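Polymerase X (Deinococcus radiodurans, PDB 2W9M) probably catalyses the template-directed addition of deoxyribonucleotides to DNA with release of diphosphate, and binds zinc ions in a PHP-type phosphoesterase-like domain. Local coordinates at residues G191-R196 with A533-L538; E199-G204 with G244-L249; D207-R212 with V233-A238; G257-A262 with F268-G273; G273-G278 with A288-A293. All blocks are in the same frame, centred on the assembly; numbering follows the deposited sequence.

Contact 1 (G191-R196 with A533-L538); sequences GLETVR and ARKAGL
The ammonium group of Lys-535 reaches the carbonyl oxygen of Gly-191. The NZ to O distance is 3.4 Å and the hydrogen bond is weak. The acceptor has a second donor, NE2 of Gln-532, so two side chains from neighbouring turns of helix 526-535 reach one carbonyl. A bend at chi3 (69°) brings NZ of Lys-535 to this carbonyl. The lysine also makes a cation-pi contact with Trp-499. Gly-191 ends helix 186-190 in a Schellman motif, and Gly-537 closes helix 526-535 in the same way. The contact therefore joins two helix ends. The first leads into strand 194-203 of the polymerase sheet. The second belongs to the helix that follows strand 511-514, the last of the seven parallel strands of the PHP domain. Ala-533 packs that helix on Ile-513.

Glu-193 OE1 lies 4.0 Å from Lys-535 NZ, too far for a salt bridge, though the opposite charges probably still attract. The stronger partner of this carboxylate is Arg-500, which forms a salt bridge with OE2. OE1 takes a weak hydrogen bond from Trp-499 NE1. On the backbone of the second segment, Lys-535 O accepts from His-308 NE2.

Contact 2 (E199-G204 with G244-L249); sequences ELTVTG and GALDLL
The carboxylate of Asp-247 meets Thr-201 at its OD1 end. The hydroxyl and the methyl of the threonine both lie on one side of the carboxylate plane. OG1 donates to OD1 over 3.2 Å and meets it nearly along its C-O axis. CG2 stands 3.0 Å from the same OD1, which is tight. Chi1 of Thr-201 is off the staggered positions at -135°, so the exact placing of its two branches is doubtful. OD2 is turned from the threonine and has a long, weak ion pair with Arg-243 NH1. The two side chains cross at about a right angle.

The second part of the contact is apolar. Leu-246 has CG anti to its backbone N (chi1 -178°), which carries CD2 to the strand. There CD2 lies 3.5 Å from Thr-201 OG1 and 3.8 Å from the carbonyl oxygen of Val-202. It thus covers the hydroxyl next to its hydrogen bond. The side chain of Val-202 leaves on the other face of the sheet, where it touches Cys-237. Leu-246 also touches Ala-236 and Ala-238 of strand 231-238, so it bridges two parallel neighbours.

The strand and helix segments run antiparallel, at 170°, with their axes 9.0 Å apart. On the far side of the helix, Leu-248 packs on Val-290 and Phe-291 of helix 287-293. Such a helix laid along a mixed sheet, with the thumb against its back, fits the palm of a family X polymerase.

Contact 3 (D207-R212 with V233-A238); sequences DDVLAR and VEIACA
Val-209 of helix 206-212 packs on Ile-235 and Cys-237 of strand 231-238. It is a helix-on-sheet contact in what is, by topology, probably the palm of the family X polymerase, and no hydrogen bond crosses it. Val-209 CG1 lies 4.2 Å from Ile-235 CG2 and also 4.2 Å from Ile-235 CD1. The methyl therefore meets both the branch methyl and the chain end of the isoleucine, and the two side chains cross at a slant. The other branch, Val-209 CG2, approaches Cys-237 SG at 4.4 Å. With chi1 at 173°, CG1 of the valine is turned opposite the backbone N, which leaves one methyl for each strand residue. Ile-235 and Cys-237 are two apart in the strand, so both face the helix, while Ala-236 between them faces helix 243-249.

The next shell closes around this patch. Val-209 also touches Leu-224 and Val-202 on the two strands that flank 231-238. Ile-235 is covered by Leu-177, Leu-213 and Leu-216. The strand is held in the sheet by backbone bonds of Ile-235 with Leu-224 and of Ala-236 with Leu-200.

Further out, polar groups fix the start of the helix. Asp-208 OD2 accepts from Thr-205 N, and Asp-207 N makes a weak bond to Thr-205 OG1. On the outer side, Arg-212 NE makes a weak bond of 3.4 Å to Asp-208 O, one turn back. A mercury(II) ion lies about 3 Å from the side chain of Cys-237, consistent with binding to the sulfur SG.

Contact 4 (G257-A262 with F268-G273); sequences GQVQAA and FTLTAG
Gln-260 and Val-259 of helix 253-264 hold Leu-270, the middle residue of strand 269-271. This is the thumb of the family X polymerase, where the strand is an outer member of a three-stranded antiparallel sheet.

One hydrogen bond crosses the contact. Gln-260 NE2 donates to the backbone carbonyl O of Leu-270 over 3.3 Å. It is nearly straight, at 172°, and the acceptor lies in the plane of the glutamine amide. The donor, in contrast, is tilted 29° from the plane of the carbonyl. The glutamine is extended beyond CG (chi2 171°), so it spans the gap to the strand crosswise to the leucine. Leu-270 O has a second, weak donor in Thr-271 OG1 at 3.2 Å. Because Gln-260 also packs on Leu-249, its amide sits between two helices and the strand.

The apolar part lies on Leu-270. The residue points toward the helix, whereas Thr-269 and Thr-271 point away from it and are exposed. Leu-270 is further surrounded by Ala-245, Ala-263 and Leu-275, in a small core shared by helix 243-249, helix 253-264 and the sheet. The aliphatic part of Gln-260 adds to it, with CG 4.2 Å from Leu-270 CB. The closest apolar approach is 3.6 Å, from Val-259 CG1 to Leu-270 CD1.

Contact 5 (G273-G278 with A288-A293); sequences GGLSRG and AVVFHA
Leu-275 overlaps Ala-293 and Val-290 with a single methyl, CD2. This atom lies 3.7 Å from Ala-293 CB and 4.3 Å from Val-290 CG1. The directions from CD2 to these two partners are about a right angle apart, so the methyl rests in the notch between residues three apart on one side of the helix. The contact belongs to the polymerase thumb. It joins the central strand, 274-277, of the three-stranded antiparallel sheet to helix 287-293. No hydrogen bond crosses it.

A chi1 of -174° turns CG of Leu-275 away from the backbone N and sends the side chain from the strand to the helix. The leucine also touches Phe-268 and Thr-284. It thus lies, buried, inside a layer of apolar groups between sheet and helix. Gly-274, with a positive phi, starts the strand after the turn from strand 269-271.

Around the helix, Val-290 packs on Thr-284, and Phe-291 meets the ring of Phe-298 at about 55° between planes. Thr-284 therefore touches both sides of the contact. Arg-277, two residues on from Leu-275, also points toward the helix, and its guanidinium carbon CZ comes against CZ of the Phe-268 ring.

His-292, on the exposed side of the helix, bonds back to Ala-288. Ala-288 O takes the backbone N of His-292 at 3.1 Å. The same oxygen also receives a weak bond from the imidazole, His-292 ND1 to Ala-288 O, likewise 3.1 Å.

Overall arrangement
All five contacts are largely buried. Contact 1 is nearest the chain centre and joins the polymerase part to the PHP domain. Its one crossing bond is weak, lysine to carbonyl, with a carboxylate nearby. Contacts 2 and 3 cover opposite faces of the probable palm sheet, through strands 194-203 and 231-238. Contact 2 mixes a hydrogen bond with apolar packing, whereas contact 3 is wholly apolar. Contacts 4 and 5 lie in the outlying thumb, share Gly-273 and use adjacent strands. Contact 4 has an amide-to-carbonyl bond; contact 5 relies on methyl groups. Helix 243-249 touches contacts 4 and 5, linking palm to thumb. The salt bridge Arg-196 to Glu-234 connects contacts 1 and 3.

Contact 1 (G191-R196 with A533-L538)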
# COMPACT_ATOMS: atom_id res chain seq x y z
N GLY A 191 -12.38 0.79 -5.94
CA GLY A 191 -11.00 0.56 -5.56
C GLY A 191 -9.97 1.52 -6.13
O GLY A 191 -8.80 1.17 -6.26
N LEU A 192 -10.40 2.72 -6.48
CA LEU A 192 -9.48 3.72 -6.99
C LEU A 192 -8.31 3.86 -6.01
O LEU A 192 -8.52 4.12 -4.83
CB LEU A 192 -10.20 5.05 -7.18
CG LEU A 192 -9.85 5.81 -8.46
CD1 LEU A 192 -10.28 4.99 -9.66
CD2 LEU A 192 -10.51 7.18 -8.47
N GLU A 193 -7.09 3.68 -6.50
CA GLU A 193 -5.90 3.78 -5.64
C GLU A 193 -5.89 5.07 -4.83
O GLU A 193 -5.39 5.11 -3.71
CB GLU A 193 -4.62 3.65 -6.47
CG GLU A 193 -4.54 4.57 -7.69
CD GLU A 193 -5.24 3.99 -8.91
OE1 GLU A 193 -5.46 2.76 -8.95
OE2 GLU A 193 -5.56 4.77 -9.84
N THR A 194 -6.46 6.12 -5.41
CA THR A 194 -6.63 7.39 -4.72
C THR A 194 -8.11 7.79 -4.81
O THR A 194 -8.78 7.46 -5.78
CB THR A 194 -5.73 8.47 -5.31
OG1 THR A 194 -4.45 8.43 -4.66
CG2 THR A 194 -6.33 9.83 -5.12
N VAL A 195 -8.61 8.48 -3.79
CA VAL A 195 -10.05 8.68 -3.62
C VAL A 195 -10.45 10.12 -3.29
O VAL A 195 -9.87 10.73 -2.39
CB VAL A 195 -10.59 7.73 -2.53
CG1 VAL A 195 -11.70 8.39 -1.76
CG2 VAL A 195 -11.04 6.42 -3.15
N ARG A 196 -11.44 10.64 -4.00
CA ARG A 196 -11.87 12.03 -3.80
C ARG A 196 -12.64 12.22 -2.50
O ARG A 196 -12.60 13.30 -1.90
CB ARG A 196 -12.71 12.52 -4.98
CG ARG A 196 -13.92 11.65 -5.29
CD ARG A 196 -14.67 12.16 -6.52
NE ARG A 196 -15.92 12.85 -6.19
CZ ARG A 196 -15.99 14.06 -5.65
NH1 ARG A 196 -14.89 14.74 -5.36
NH2 ARG A 196 -17.18 14.60 -5.40
N ALA A 533 -6.09 -6.23 -8.15
CA ALA A 533 -5.96 -7.44 -8.96
C ALA A 533 -7.26 -7.77 -9.70
O ALA A 533 -7.24 -8.23 -10.84
CB ALA A 533 -5.53 -8.62 -8.10
N ARG A 534 -8.40 -7.54 -9.05
CA ARG A 534 -9.69 -7.86 -9.65
C ARG A 534 -10.04 -6.95 -10.83
O ARG A 534 -10.67 -7.38 -11.79
CB ARG A 534 -10.79 -7.85 -8.59
CG ARG A 534 -10.61 -8.92 -7.54
CD ARG A 534 -11.54 -8.71 -6.36
NE ARG A 534 -12.94 -8.83 -6.75
CZ ARG A 534 -13.61 -9.97 -6.77
NH1 ARG A 534 -13.01 -11.10 -6.43
NH2 ARG A 534 -14.89 -9.99 -7.14
N LYS A 535 -9.62 -5.69 -10.76
CA LYS A 535 -9.82 -4.78 -11.88
C LYS A 535 -8.96 -5.21 -13.07
O LYS A 535 -9.30 -4.94 -14.21
CB LYS A 535 -9.50 -3.35 -11.46
CG LYS A 535 -10.45 -2.82 -10.40
CD LYS A 535 -9.81 -1.73 -9.56
CE LYS A 535 -9.59 -0.46 -10.37
NZ LYS A 535 -8.75 0.52 -9.62
N ALA A 536 -7.84 -5.87 -12.79
CA ALA A 536 -6.98 -6.36 -13.85
C ALA A 536 -7.51 -7.68 -14.41
O ALA A 536 -7.06 -8.15 -15.45
CB ALA A 536 -5.55 -6.52 -13.36
N GLY A 537 -8.49 -8.26 -13.72
CA GLY A 537 -9.11 -9.49 -14.17
C GLY A 537 -8.34 -10.75 -13.78
O GLY A 537 -8.40 -11.77 -14.48
N LEU A 538 -7.63 -10.69 -12.66
CA LEU A 538 -6.81 -11.82 -12.24
C LEU A 538 -7.62 -12.86 -11.46
O LEU A 538 -8.48 -12.51 -10.65
CB LEU A 538 -5.62 -11.34 -11.40
CG LEU A 538 -4.66 -10.38 -12.09
CD1 LEU A 538 -3.42 -10.19 -11.23
CD2 LEU A 538 -4.28 -10.88 -13.47

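Contact 2 (E199-G204 with G244-L249)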
# COMPACT_ATOMS: atom_id res chain seq x y z
N GLU A 199 -17.43 7.96 -0.17
CA GLU A 199 -18.76 7.98 -0.77
C GLU A 199 -19.59 6.77 -0.35
O GLU A 199 -19.12 5.63 -0.35
CB GLU A 199 -18.65 8.04 -2.30
CG GLU A 199 -18.23 9.41 -2.84
CD GLU A 199 -17.74 9.35 -4.28
OE1 GLU A 199 -18.48 9.80 -5.18
OE2 GLU A 199 -16.61 8.84 -4.51
N LEU A 200 -20.84 7.03 -0.01
CA LEU A 200 -21.74 6.01 0.48
C LEU A 200 -23.07 6.14 -0.27
O LEU A 200 -23.44 7.22 -0.70
CB LEU A 200 -21.97 6.20 1.98
CG LEU A 200 -21.89 4.99 2.92
CD1 LEU A 200 -20.66 4.17 2.61
CD2 LEU A 200 -21.88 5.45 4.37
N THR A 201 -23.77 5.03 -0.42
CA THR A 201 -25.09 5.07 -1.01
C THR A 201 -26.10 4.52 0.01
O THR A 201 -25.75 3.70 0.85
CB THR A 201 -25.13 4.32 -2.36
OG1 THR A 201 -25.83 5.10 -3.33
CG2 THR A 201 -25.79 2.96 -2.20
N VAL A 202 -27.34 4.99 -0.06
CA VAL A 202 -28.30 4.76 1.01
C VAL A 202 -29.74 4.92 0.50
O VAL A 202 -29.99 5.74 -0.38
CB VAL A 202 -28.04 5.77 2.16
CG1 VAL A 202 -29.35 6.27 2.76
CG2 VAL A 202 -27.12 5.17 3.22
N THR A 203 -30.67 4.12 1.02
CA THR A 203 -32.09 4.32 0.71
C THR A 203 -32.78 5.03 1.88
O THR A 203 -32.56 4.69 3.04
CB THR A 203 -32.85 3.02 0.41
OG1 THR A 203 -33.28 2.42 1.63
CG2 THR A 203 -31.99 2.04 -0.37
N GLY A 204 -33.61 6.02 1.56
CA GLY A 204 -34.25 6.82 2.57
C GLY A 204 -34.19 8.28 2.18
O GLY A 204 -33.85 8.61 1.05
N GLY A 244 -31.54 1.28 -7.21
CA GLY A 244 -30.77 0.66 -8.28
C GLY A 244 -30.15 1.67 -9.24
O GLY A 244 -29.02 1.49 -9.68
N ALA A 245 -30.90 2.72 -9.56
CA ALA A 245 -30.43 3.75 -10.49
C ALA A 245 -29.42 4.67 -9.82
O ALA A 245 -28.44 5.08 -10.43
CB ALA A 245 -31.61 4.57 -11.02
N LEU A 246 -29.69 5.00 -8.56
CA LEU A 246 -28.77 5.80 -7.76
C LEU A 246 -27.41 5.10 -7.68
O LEU A 246 -26.37 5.74 -7.78
CB LEU A 246 -29.34 5.99 -6.35
CG LEU A 246 -28.51 6.84 -5.39
CD1 LEU A 246 -28.60 8.31 -5.77
CD2 LEU A 246 -28.96 6.63 -3.95
N ASP A 247 -27.43 3.78 -7.52
CA ASP A 247 -26.20 3.01 -7.40
C ASP A 247 -25.39 3.03 -8.68
O ASP A 247 -24.16 3.10 -8.64
CB ASP A 247 -26.51 1.57 -6.98
CG ASP A 247 -26.98 1.48 -5.54
OD1 ASP A 247 -27.05 2.53 -4.86
OD2 ASP A 247 -27.29 0.36 -5.07
N LEU A 248 -26.06 2.99 -9.83
CA LEU A 248 -25.37 3.07 -11.11
C LEU A 248 -24.75 4.45 -11.30
O LEU A 248 -23.58 4.57 -11.66
CB LEU A 248 -26.32 2.76 -12.26
CG LEU A 248 -26.63 1.29 -12.53
CD1 LEU A 248 -27.50 1.16 -13.77
CD2 LEU A 248 -25.35 0.50 -12.72
N LEU A 249 -25.54 5.49 -11.06
CA LEU A 249 -25.08 6.86 -11.28
C LEU A 249 -23.93 7.27 -10.35
O LEU A 249 -23.07 8.05 -10.74
CB LEU A 249 -26.24 7.86 -11.17
CG LEU A 249 -27.23 7.82 -12.33
CD1 LEU A 249 -28.50 8.54 -11.98
CD2 LEU A 249 -26.61 8.42 -13.59

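Contact 3 (D207-R212 with V233-A238)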
# COMPACT_ATOMS: atom_id res chain seq x y z
N ASP A 207 -33.39 13.37 5.68
CA ASP A 207 -33.70 13.52 7.10
C ASP A 207 -33.36 12.24 7.85
O ASP A 207 -32.92 12.28 9.00
CB ASP A 207 -35.18 13.86 7.28
CG ASP A 207 -35.57 15.16 6.60
OD1 ASP A 207 -35.00 16.21 6.96
OD2 ASP A 207 -36.44 15.13 5.71
N ASP A 208 -33.58 11.10 7.21
CA ASP A 208 -33.21 9.81 7.77
C ASP A 208 -31.71 9.79 8.07
O ASP A 208 -31.28 9.37 9.14
CB ASP A 208 -33.56 8.68 6.80
CG ASP A 208 -35.05 8.54 6.58
OD1 ASP A 208 -35.82 8.73 7.55
OD2 ASP A 208 -35.46 8.24 5.43
N VAL A 209 -30.93 10.27 7.10
CA VAL A 209 -29.48 10.34 7.23
C VAL A 209 -29.06 11.40 8.23
O VAL A 209 -28.12 11.21 9.01
CB VAL A 209 -28.82 10.67 5.87
CG1 VAL A 209 -27.33 10.90 6.04
CG2 VAL A 209 -29.10 9.57 4.86
N LEU A 210 -29.77 12.52 8.22
CA LEU A 210 -29.44 13.66 9.07
C LEU A 210 -29.73 13.34 10.54
O LEU A 210 -29.21 14.00 11.44
CB LEU A 210 -30.24 14.88 8.62
CG LEU A 210 -29.46 16.17 8.40
CD1 LEU A 210 -28.06 15.86 7.91
CD2 LEU A 210 -30.18 17.06 7.39
N ALA A 211 -30.55 12.33 10.78
CA ALA A 211 -30.93 11.93 12.13
C ALA A 211 -29.88 11.03 12.79
O ALA A 211 -29.81 10.94 14.02
CB ALA A 211 -32.28 11.24 12.12
N ARG A 212 -29.08 10.35 11.97
CA ARG A 212 -28.03 9.46 12.48
C ARG A 212 -26.67 10.12 12.34
O ARG A 212 -25.72 9.79 13.05
CB ARG A 212 -28.07 8.12 11.76
CG ARG A 212 -29.40 7.87 11.07
CD ARG A 212 -29.92 6.46 11.24
NE ARG A 212 -31.33 6.41 10.85
CZ ARG A 212 -32.11 5.34 10.96
NH1 ARG A 212 -31.62 4.20 11.43
NH2 ARG A 212 -33.38 5.41 10.58
N VAL A 233 -16.76 13.61 2.90
CA VAL A 233 -17.80 12.59 2.89
C VAL A 233 -18.97 13.00 2.01
O VAL A 233 -19.40 14.15 2.02
CB VAL A 233 -18.33 12.32 4.31
CG1 VAL A 233 -19.63 11.54 4.25
CG2 VAL A 233 -17.30 11.58 5.12
N GLU A 234 -19.49 12.05 1.24
CA GLU A 234 -20.69 12.27 0.44
C GLU A 234 -21.64 11.10 0.58
O GLU A 234 -21.26 9.94 0.39
CB GLU A 234 -20.35 12.47 -1.04
CG GLU A 234 -19.65 13.78 -1.34
CD GLU A 234 -19.38 13.96 -2.82
OE1 GLU A 234 -20.29 13.68 -3.63
OE2 GLU A 234 -18.26 14.39 -3.16
N ILE A 235 -22.89 11.40 0.92
CA ILE A 235 -23.90 10.37 1.07
C ILE A 235 -25.07 10.73 0.18
O ILE A 235 -25.63 11.82 0.29
CB ILE A 235 -24.35 10.23 2.54
CG1 ILE A 235 -23.17 9.79 3.41
CG2 ILE A 235 -25.52 9.26 2.66
CD1 ILE A 235 -23.51 9.61 4.87
N ALA A 236 -25.40 9.83 -0.74
CA ALA A 236 -26.52 10.04 -1.64
C ALA A 236 -27.61 9.04 -1.31
O ALA A 236 -27.33 7.85 -1.12
CB ALA A 236 -26.08 9.89 -3.09
N CYS A 237 -28.84 9.51 -1.22
CA CYS A 237 -29.96 8.64 -0.88
C CYS A 237 -31.05 8.64 -1.96
O CYS A 237 -31.05 9.48 -2.86
CB CYS A 237 -30.54 9.03 0.48
SG CYS A 237 -30.43 10.79 0.85
N ALA A 238 -31.97 7.68 -1.85
CA ALA A 238 -33.02 7.49 -2.83
C ALA A 238 -34.12 6.62 -2.25
O ALA A 238 -33.88 5.88 -1.29
CB ALA A 238 -32.46 6.85 -4.09

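Contact 4 (G257-A262 with F268-G273)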
# COMPACT_ATOMS: atom_id res chain seq x y z
N GLY A 257 -21.90 8.73 -17.06
CA GLY A 257 -22.11 9.32 -18.37
C GLY A 257 -22.37 8.25 -19.42
O GLY A 257 -23.23 8.41 -20.28
N GLN A 258 -21.63 7.16 -19.33
CA GLN A 258 -21.78 6.05 -20.26
C GLN A 258 -23.19 5.47 -20.22
O GLN A 258 -23.82 5.28 -21.25
CB GLN A 258 -20.75 4.96 -19.95
CG GLN A 258 -19.34 5.27 -20.40
CD GLN A 258 -18.92 4.47 -21.61
OE1 GLN A 258 -19.20 3.27 -21.71
NE2 GLN A 258 -18.23 5.12 -22.54
N VAL A 259 -23.67 5.19 -19.01
CA VAL A 259 -24.93 4.48 -18.83
C VAL A 259 -26.14 5.37 -19.11
O VAL A 259 -27.20 4.89 -19.52
CB VAL A 259 -25.03 3.84 -17.42
CG1 VAL A 259 -25.58 4.84 -16.42
CG2 VAL A 259 -25.90 2.60 -17.46
N GLN A 260 -25.97 6.67 -18.90
CA GLN A 260 -27.01 7.64 -19.25
C GLN A 260 -27.12 7.77 -20.76
O GLN A 260 -28.21 7.78 -21.32
CB GLN A 260 -26.71 8.99 -18.61
CG GLN A 260 -27.25 9.12 -17.20
CD GLN A 260 -26.75 10.37 -16.51
OE1 GLN A 260 -25.60 10.77 -16.68
NE2 GLN A 260 -27.62 11.00 -15.72
N ALA A 261 -25.97 7.87 -21.42
CA ALA A 261 -25.91 7.89 -22.88
C ALA A 261 -26.63 6.67 -23.45
O ALA A 261 -27.39 6.78 -24.40
CB ALA A 261 -24.46 7.91 -23.35
N ALA A 262 -26.37 5.52 -22.84
CA ALA A 262 -26.97 4.26 -23.26
C ALA A 262 -28.48 4.28 -23.05
O ALA A 262 -29.23 3.73 -23.86
CB ALA A 262 -26.35 3.11 -22.49
N PHE A 268 -35.10 6.04 -22.84
CA PHE A 268 -35.24 6.19 -21.40
C PHE A 268 -34.54 7.45 -20.91
O PHE A 268 -33.68 7.99 -21.60
CB PHE A 268 -34.65 4.98 -20.66
CG PHE A 268 -35.21 3.67 -21.10
CD1 PHE A 268 -34.64 2.96 -22.14
CD2 PHE A 268 -36.31 3.12 -20.45
CE1 PHE A 268 -35.15 1.74 -22.54
CE2 PHE A 268 -36.83 1.91 -20.85
CZ PHE A 268 -36.25 1.22 -21.90
N THR A 269 -34.91 7.90 -19.72
CA THR A 269 -34.17 8.95 -19.03
C THR A 269 -33.71 8.41 -17.68
O THR A 269 -34.54 8.10 -16.82
CB THR A 269 -35.00 10.23 -18.84
OG1 THR A 269 -35.19 10.86 -20.11
CG2 THR A 269 -34.30 11.20 -17.90
N LEU A 270 -32.40 8.27 -17.50
CA LEU A 270 -31.85 7.74 -16.25
C LEU A 270 -31.46 8.87 -15.31
O LEU A 270 -30.67 9.74 -15.67
CB LEU A 270 -30.65 6.83 -16.52
CG LEU A 270 -30.56 5.54 -15.70
CD1 LEU A 270 -29.12 5.05 -15.59
CD2 LEU A 270 -31.15 5.72 -14.32
N THR A 271 -32.01 8.84 -14.10
CA THR A 271 -31.77 9.88 -13.11
C THR A 271 -31.70 9.26 -11.72
O THR A 271 -32.16 8.14 -11.52
CB THR A 271 -32.88 10.96 -13.17
OG1 THR A 271 -32.71 11.76 -14.34
CG2 THR A 271 -32.86 11.85 -11.93
N ALA A 272 -31.10 9.97 -10.77
CA ALA A 272 -31.05 9.52 -9.39
C ALA A 272 -32.46 9.29 -8.86
O ALA A 272 -32.67 8.55 -7.90
CB ALA A 272 -30.32 10.53 -8.52
N GLY A 273 -33.43 9.93 -9.50
CA GLY A 273 -34.83 9.78 -9.15
C GLY A 273 -35.44 8.51 -9.71
O GLY A 273 -36.55 8.13 -9.33

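Contact 5 (G273-G278 with A288-A293)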
# COMPACT_ATOMS: atom_id res chain seq x y z
N GLY A 273 -33.43 9.93 -9.50
CA GLY A 273 -34.83 9.78 -9.15
C GLY A 273 -35.44 8.51 -9.71
O GLY A 273 -36.55 8.13 -9.33
N GLY A 274 -34.72 7.86 -10.61
CA GLY A 274 -35.16 6.59 -11.15
C GLY A 274 -35.05 6.48 -12.66
O GLY A 274 -34.54 7.38 -13.33
N LEU A 275 -35.53 5.35 -13.19
CA LEU A 275 -35.54 5.12 -14.62
C LEU A 275 -36.93 5.40 -15.18
O LEU A 275 -37.93 4.91 -14.65
CB LEU A 275 -35.13 3.67 -14.92
CG LEU A 275 -34.94 3.27 -16.38
CD1 LEU A 275 -33.83 4.08 -17.01
CD2 LEU A 275 -34.65 1.79 -16.48
N SER A 276 -37.00 6.20 -16.24
CA SER A 276 -38.30 6.56 -16.81
C SER A 276 -38.33 6.40 -18.33
O SER A 276 -37.31 6.14 -18.96
CB SER A 276 -38.68 7.99 -16.43
OG SER A 276 -37.94 8.94 -17.18
N ARG A 277 -39.53 6.56 -18.90
CA ARG A 277 -39.74 6.45 -20.33
C ARG A 277 -41.00 7.21 -20.73
O ARG A 277 -42.07 6.62 -20.87
CB ARG A 277 -39.88 4.98 -20.74
CG ARG A 277 -39.76 4.74 -22.23
CD ARG A 277 -39.92 3.26 -22.54
NE ARG A 277 -39.08 2.87 -23.67
CZ ARG A 277 -38.77 1.61 -23.96
NH1 ARG A 277 -39.22 0.62 -23.19
NH2 ARG A 277 -38.00 1.34 -25.00
N GLY A 278 -40.87 8.52 -20.91
CA GLY A 278 -42.02 9.37 -21.14
C GLY A 278 -42.90 9.38 -19.91
O GLY A 278 -42.50 9.89 -18.86
N ALA A 288 -29.10 -4.52 -11.25
CA ALA A 288 -29.41 -5.57 -12.22
C ALA A 288 -30.68 -5.27 -13.01
O ALA A 288 -30.77 -5.57 -14.20
CB ALA A 288 -29.52 -6.92 -11.53
N VAL A 289 -31.67 -4.69 -12.33
CA VAL A 289 -32.95 -4.39 -12.96
C VAL A 289 -32.81 -3.32 -14.05
O VAL A 289 -33.44 -3.42 -15.10
CB VAL A 289 -33.99 -3.93 -11.91
CG1 VAL A 289 -35.33 -3.69 -12.57
CG2 VAL A 289 -34.12 -4.97 -10.81
N VAL A 290 -31.98 -2.31 -13.80
CA VAL A 290 -31.74 -1.26 -14.79
C VAL A 290 -31.10 -1.83 -16.05
O VAL A 290 -31.49 -1.47 -17.16
CB VAL A 290 -30.82 -0.16 -14.24
CG1 VAL A 290 -30.60 0.92 -15.28
CG2 VAL A 290 -31.41 0.44 -13.00
N PHE A 291 -30.12 -2.70 -15.88
CA PHE A 291 -29.47 -3.34 -17.02
C PHE A 291 -30.47 -4.15 -17.83
O PHE A 291 -30.48 -4.09 -19.06
CB PHE A 291 -28.31 -4.22 -16.57
CG PHE A 291 -27.05 -3.47 -16.22
CD1 PHE A 291 -26.66 -3.31 -14.90
CD2 PHE A 291 -26.27 -2.92 -17.22
CE1 PHE A 291 -25.50 -2.62 -14.59
CE2 PHE A 291 -25.11 -2.22 -16.91
CZ PHE A 291 -24.72 -2.08 -15.59
N HIS A 292 -31.32 -4.92 -17.14
CA HIS A 292 -32.36 -5.70 -17.82
C HIS A 292 -33.28 -4.81 -18.63
O HIS A 292 -33.65 -5.14 -19.76
CB HIS A 292 -33.18 -6.51 -16.81
CG HIS A 292 -32.59 -7.85 -16.50
ND1 HIS A 292 -32.03 -8.16 -15.28
CD2 HIS A 292 -32.49 -8.98 -17.25
CE1 HIS A 292 -31.61 -9.41 -15.29
NE2 HIS A 292 -31.87 -9.93 -16.47
N ALA A 293 -33.65 -3.67 -18.06
CA ALA A 293 -34.58 -2.74 -18.70
C ALA A 293 -34.01 -2.11 -19.96
O ALA A 293 -34.75 -1.74 -20.87
CB ALA A 293 -35.01 -1.67 -17.71